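Local coordinates for protein putative hydrolase (Agrobacterium vitis, PDB 3LLC) that probably hydrolyses ester or thioester bonds, as an alpha/beta hydrolase related to the acyl-protein thioesterase and acyl-glucuronide esterase ABHD10, at residues A120-Q125 with N196-G201; I143-D148 with I211-A216. All coordinates share one frame; numbering follows the deposited sequence.

Contact 1. Residues A120-Q125 with N196-G201; sequences ALRLIQ and NRVMAG. With EDO (1,2-ethanediol), chain D; EDO (1,2-ethanediol), chain C.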
loop_
_atom_site.group_PDB
_atom_site.type_symbol
_atom_site.label_atom_id
_atom_site.label_comp_id
_atom_site.label_asym_id
_atom_site.label_seq_id
_atom_site.Cartn_x
_atom_site.Cartn_y
_atom_site.Cartn_z
ATOM N N ALA A 120 4.365 -0.637 -1.267
ATOM C CA ALA A 120 4.681 -1.674 -2.282
ATOM C C ALA A 120 6.004 -1.409 -2.993
ATOM O O ALA A 120 6.819 -2.334 -3.179
ATOM C CB ALA A 120 3.545 -1.792 -3.333
ATOM N N LEU A 121 6.223 -0.149 -3.387
ATOM C CA LEU A 121 7.484 0.256 -4.076
ATOM C C LEU A 121 8.709 0.103 -3.158
ATOM O O LEU A 121 9.756 -0.414 -3.585
ATOM C CB LEU A 121 7.328 1.700 -4.607
ATOM C CG LEU A 121 6.310 1.893 -5.734
ATOM C CD1 LEU A 121 5.874 3.364 -5.954
ATOM C CD2 LEU A 121 6.909 1.295 -7.006
ATOM N N ARG A 122 8.587 0.513 -1.888
ATOM C CA ARG A 122 9.663 0.282 -0.900
ATOM C C ARG A 122 9.898 -1.232 -0.660
ATOM O O ARG A 122 11.049 -1.680 -0.503
ATOM C CB ARG A 122 9.370 0.978 0.451
ATOM C CG ARG A 122 9.549 2.535 0.404
ATOM C CD ARG A 122 11.035 2.963 0.355
ATOM N NE ARG A 122 11.773 2.520 1.528
ATOM C CZ ARG A 122 12.808 1.681 1.527
ATOM N NH1 ARG A 122 13.314 1.188 0.396
ATOM N NH2 ARG A 122 13.363 1.352 2.671
ATOM N N LEU A 123 8.816 -2.006 -0.613
ATOM C CA LEU A 123 8.918 -3.457 -0.328
ATOM C C LEU A 123 9.725 -4.152 -1.398
ATOM O O LEU A 123 10.600 -4.967 -1.086
ATOM C CB LEU A 123 7.508 -4.069 -0.229
ATOM C CG LEU A 123 7.264 -5.516 0.200
ATOM C CD1 LEU A 123 7.990 -5.800 1.470
ATOM C CD2 LEU A 123 5.747 -5.737 0.389
ATOM N N ILE A 124 9.468 -3.829 -2.659
ATOM C CA ILE A 124 10.263 -4.461 -3.745
ATOM C C ILE A 124 11.749 -4.109 -3.651
ATOM O O ILE A 124 12.619 -4.978 -3.854
ATOM C CB ILE A 124 9.622 -4.206 -5.175
ATOM C CG1 ILE A 124 10.276 -5.080 -6.245
ATOM C CG2 ILE A 124 9.730 -2.744 -5.644
ATOM C CD1 ILE A 124 9.785 -6.481 -6.213
ATOM N N GLN A 125 12.049 -2.863 -3.265
ATOM C CA GLN A 125 13.437 -2.437 -3.014
ATOM C C GLN A 125 14.091 -3.220 -1.889
ATOM O O GLN A 125 15.246 -3.648 -2.026
ATOM C CB GLN A 125 13.551 -0.902 -2.733
ATOM C CG GLN A 125 13.130 -0.043 -3.924
ATOM C CD GLN A 125 13.180 1.467 -3.636
ATOM O OE1 GLN A 125 12.990 1.912 -2.484
ATOM N NE2 GLN A 125 13.505 2.248 -4.667
ATOM N N ASN A 196 12.038 7.539 3.356
ATOM C CA ASN A 196 11.476 6.573 2.412
ATOM C C ASN A 196 11.167 7.111 0.995
ATOM O O ASN A 196 10.414 6.495 0.208
ATOM C CB ASN A 196 10.200 5.975 3.037
ATOM C CG ASN A 196 10.505 5.066 4.202
ATOM O OD1 ASN A 196 10.845 3.895 3.991
ATOM N ND2 ASN A 196 10.383 5.586 5.460
ATOM N N ARG A 197 11.749 8.266 0.655
ATOM C CA ARG A 197 11.434 8.904 -0.609
ATOM C C ARG A 197 11.934 8.000 -1.752
ATOM O O ARG A 197 13.122 7.621 -1.770
ATOM C CB ARG A 197 12.082 10.291 -0.685
ATOM C CG ARG A 197 11.553 11.197 -1.805
ATOM C CD ARG A 197 12.187 12.593 -1.732
ATOM N NE ARG A 197 11.399 13.561 -2.502
ATOM C CZ ARG A 197 11.529 14.881 -2.427
ATOM N NH1 ARG A 197 12.446 15.440 -1.649
ATOM N NH2 ARG A 197 10.720 15.656 -3.157
ATOM N N VAL A 198 11.045 7.661 -2.665
ATOM C CA VAL A 198 11.370 6.741 -3.796
ATOM C C VAL A 198 11.562 7.399 -5.162
ATOM O O VAL A 198 12.253 6.816 -6.031
ATOM C CB VAL A 198 10.362 5.542 -3.896
ATOM C CG1 VAL A 198 10.403 4.692 -2.635
ATOM C CG2 VAL A 198 8.906 5.985 -4.210
HETATM N N MSE A 199 10.996 8.607 -5.379
HETATM C CA MSE A 199 11.083 9.279 -6.679
HETATM C C MSE A 199 12.178 10.353 -6.797
HETATM O O MSE A 199 12.145 11.160 -7.719
HETATM C CB MSE A 199 9.698 9.832 -7.102
HETATM C CG MSE A 199 8.630 8.736 -7.235
HETATM SE SE MSE A 199 6.952 9.406 -8.049
HETATM C CE MSE A 199 6.533 10.652 -6.593
ATOM N N ALA A 200 13.151 10.372 -5.888
ATOM C CA ALA A 200 14.312 11.244 -6.066
ATOM C C ALA A 200 15.294 10.627 -7.104
ATOM O O ALA A 200 16.191 11.301 -7.582
ATOM C CB ALA A 200 15.049 11.569 -4.725
ATOM N N GLY A 201 15.102 9.349 -7.439
ATOM C CA GLY A 201 15.833 8.715 -8.564
ATOM C C GLY A 201 14.983 7.667 -9.266
ATOM O O GLY A 201 13.787 7.657 -9.104
HETATM C C1 EDO D . 14.618 5.133 0.333
HETATM O O1 EDO D . 15.217 4.323 1.369
HETATM C C2 EDO D . 14.154 4.277 -0.833
HETATM O O2 EDO D . 14.761 4.690 -2.056
HETATM C C1 EDO C . 16.216 5.481 -5.954
HETATM O O1 EDO C . 16.057 6.886 -5.769
HETATM C C2 EDO C . 14.871 4.936 -6.376
HETATM O O2 EDO C . 14.048 4.937 -5.237
HETATM O O HOH W 1 12.503 2.141 5.450
#

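Contact 2. Residues I143-D148 with I211-A216; sequences IAPAPD and ILQGMA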
loop_
_atom_site.group_PDB
_atom_site.type_symbol
_atom_site.label_atom_id
_atom_site.label_comp_id
_atom_site.label_asym_id
_atom_site.label_seq_id
_atom_site.Cartn_x
_atom_site.Cartn_y
_atom_site.Cartn_z
ATOM N N ILE A 143 -3.195 1.245 -7.177
ATOM C CA ILE A 143 -4.484 1.930 -7.312
ATOM C C ILE A 143 -4.328 3.304 -6.646
ATOM O O ILE A 143 -4.108 3.365 -5.447
ATOM C CB ILE A 143 -5.599 1.121 -6.626
ATOM C CG1 ILE A 143 -5.681 -0.302 -7.243
ATOM C CG2 ILE A 143 -6.972 1.866 -6.699
ATOM C CD1 ILE A 143 -5.760 -1.382 -6.287
ATOM N N ALA A 144 -4.416 4.380 -7.430
ATOM C CA ALA A 144 -4.192 5.762 -6.961
ATOM C C ALA A 144 -2.979 5.852 -6.042
ATOM O O ALA A 144 -3.049 6.380 -4.939
ATOM C CB ALA A 144 -5.489 6.313 -6.250
ATOM N N PRO A 145 -1.817 5.331 -6.497
ATOM C CA PRO A 145 -0.694 5.247 -5.581
ATOM C C PRO A 145 -0.166 6.607 -5.119
ATOM O O PRO A 145 -0.159 7.565 -5.895
ATOM C CB PRO A 145 0.376 4.519 -6.413
ATOM C CG PRO A 145 0.026 4.904 -7.817
ATOM C CD PRO A 145 -1.475 4.859 -7.845
ATOM N N ALA A 146 0.333 6.656 -3.877
ATOM C CA ALA A 146 0.742 7.918 -3.250
ATOM C C ALA A 146 2.200 7.893 -2.774
ATOM O O ALA A 146 2.508 8.270 -1.624
ATOM C CB ALA A 146 -0.235 8.260 -2.053
ATOM N N PRO A 147 3.140 7.528 -3.677
ATOM C CA PRO A 147 4.561 7.623 -3.274
ATOM C C PRO A 147 4.941 9.037 -2.875
ATOM O O PRO A 147 4.500 9.997 -3.500
ATOM C CB PRO A 147 5.322 7.204 -4.568
ATOM C CG PRO A 147 4.358 7.530 -5.698
ATOM C CD PRO A 147 2.982 7.177 -5.091
ATOM N N ASP A 148 5.808 9.161 -1.858
ATOM C CA ASP A 148 6.396 10.428 -1.445
ATOM C C ASP A 148 5.321 11.484 -1.148
ATOM O O ASP A 148 5.562 12.669 -1.342
ATOM C CB ASP A 148 7.362 10.964 -2.503
ATOM C CG ASP A 148 8.431 9.916 -2.913
ATOM O OD1 ASP A 148 8.556 8.897 -2.168
ATOM O OD2 ASP A 148 9.126 10.151 -3.944
ATOM N N ILE A 211 -0.698 0.612 -13.205
ATOM C CA ILE A 211 -1.289 1.675 -12.339
ATOM C C ILE A 211 -2.708 2.027 -12.859
ATOM O O ILE A 211 -2.909 2.176 -14.072
ATOM C CB ILE A 211 -0.436 2.958 -12.357
ATOM C CG1 ILE A 211 1.022 2.688 -11.924
ATOM C CG2 ILE A 211 -1.072 4.098 -11.454
ATOM C CD1 ILE A 211 2.062 3.697 -12.530
ATOM N N LEU A 212 -3.671 2.134 -11.923
ATOM C CA LEU A 212 -5.055 2.567 -12.200
ATOM C C LEU A 212 -5.239 3.883 -11.413
ATOM O O LEU A 212 -4.950 3.934 -10.202
ATOM C CB LEU A 212 -6.063 1.529 -11.725
ATOM C CG LEU A 212 -6.117 0.187 -12.491
ATOM C CD1 LEU A 212 -6.579 -0.965 -11.598
ATOM C CD2 LEU A 212 -7.071 0.294 -13.672
ATOM N N GLN A 213 -5.689 4.940 -12.104
ATOM C CA GLN A 213 -5.728 6.292 -11.530
ATOM C C GLN A 213 -6.904 7.094 -12.102
ATOM O O GLN A 213 -7.124 7.187 -13.341
ATOM C CB GLN A 213 -4.396 7.007 -11.827
ATOM C CG GLN A 213 -4.342 8.480 -11.464
ATOM C CD GLN A 213 -4.237 8.721 -9.961
ATOM O OE1 GLN A 213 -3.396 8.125 -9.259
ATOM N NE2 GLN A 213 -5.079 9.631 -9.463
ATOM N N GLY A 214 -7.672 7.702 -11.198
ATOM C CA GLY A 214 -8.763 8.568 -11.605
ATOM C C GLY A 214 -8.309 9.993 -11.891
ATOM O O GLY A 214 -7.399 10.511 -11.221
HETATM N N MSE A 215 -8.940 10.642 -12.865
HETATM C CA MSE A 215 -8.606 12.035 -13.188
HETATM C C MSE A 215 -9.507 13.044 -12.415
HETATM O O MSE A 215 -9.363 14.239 -12.569
HETATM C CB MSE A 215 -8.636 12.282 -14.701
HETATM C CG MSE A 215 -7.718 11.317 -15.513
HETATM SE SE MSE A 215 -7.766 11.622 -17.379
HETATM C CE MSE A 215 -6.712 13.223 -17.504
ATOM N N ALA A 216 -10.472 12.537 -11.659
ATOM C CA ALA A 216 -11.275 13.378 -10.744
ATOM C C ALA A 216 -10.927 13.083 -9.266
ATOM O O ALA A 216 -11.774 13.161 -8.367
ATOM C CB ALA A 216 -12.783 13.167 -11.021
HETATM O O HOH W 2 -0.729 8.190 -8.546
#

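Contact 1. Residues A120-Q125 with N196-G201
Arg122 and Asn196 carry the polar half of this contact. The NE of Arg122 donates to OD1 of Asn196 at 3.0 Å, a nearly straight bond (169°) that lies in the guanidinium plane and meets a lone pair of the amide oxygen. A water fastens the same pair a second time, accepting from NH2 of Arg122 and donating to OD1 of Asn196, which is thus gripped twice. Within the helix, NH1 of Arg122 reaches OE1 of Gln125 at 3.0 Å, so partners at three points of its edge fix the rotation of the guanidinium. Over one face of the guanidinium lies an ethanediol (chain D), probably from the crystallisation liquor, with its O1 3.6 Å above the centre of the group. A second ethanediol (chain C) bridges the segments: its O2 accepts from NE2 of Gln125 and donates to the carbonyl O of Val198.

Apolar contact centres on Val198. Its CG1 packs against CD of Arg122 at 3.5 Å, a carbon that the bend at chi2 (-74°) places, while CG2 lies more loosely, 4.4 Å from CD1 of Leu121.

Helix 115-128 follows the probable nucleophile elbow of the alpha/beta-hydrolase fold, and here it packs against the loop that leaves helix 187-195.

Contact 2. Residues I143-D148 with I211-A216
Gln213 sets its CG anti to the backbone N (chi1 172°) and then bends at chi2 (74°), and its amide ends beside Ala144, OE1 lying 3.4 Å from CA of Ala144. The other end of that amide is held by its own strand: NE2 donates to the carbonyl O of Gly214 at 3.0 Å, in the carbonyl plane, on a lone pair. A water lies 2.8 Å from both OE1 of Gln213 and the carbonyl O of Pro145, between the two segments. Weak bonds from NE2 to Asp217 and to the carbonyl of Val220 extend the network into the next loop.

Strands 136-143 and 209-214 run parallel, and their last backbone link is Ala144 N to Leu212 O, 2.9 Å and almost straight at 176°. CA of Ile143 also approaches that carbonyl, at 3.5 Å. Ala144 then turns the chain out of the sheet with positive phi and psi. On the departing chain, the ring of Pro145 crosses Ile211, CD of Pro145 lying 3.7 Å from CG2 of Ile211.

Such a divergence at the C-terminal ends of neighbouring parallel strands is where alpha/beta hydrolases build their catalytic centre; Ala144 touches Asp217 and His247, members of a probable Ser-His-Asp triad.

In the fold
The centres of contacts 1 and 2 lie about 15 Å apart, and their segments alternate along the chain. Asp148, at the end of 143-148, joins them directly: its OD1 is 2.8 Å from the backbone N of Val198, and its OD2 2.8 Å from N of Met199, both probable hydrogen bonds. The carboxylate therefore holds the loop of contact 1 by two successive amides. Selenomethionine Met199 adds packing, its CE 3.8 Å from the carbonyl O of Pro147. Contact 2 adjoins the probable triad of Ser114, His247 and Asp217, whereas contact 1 lies on the helix that begins just after Ser114.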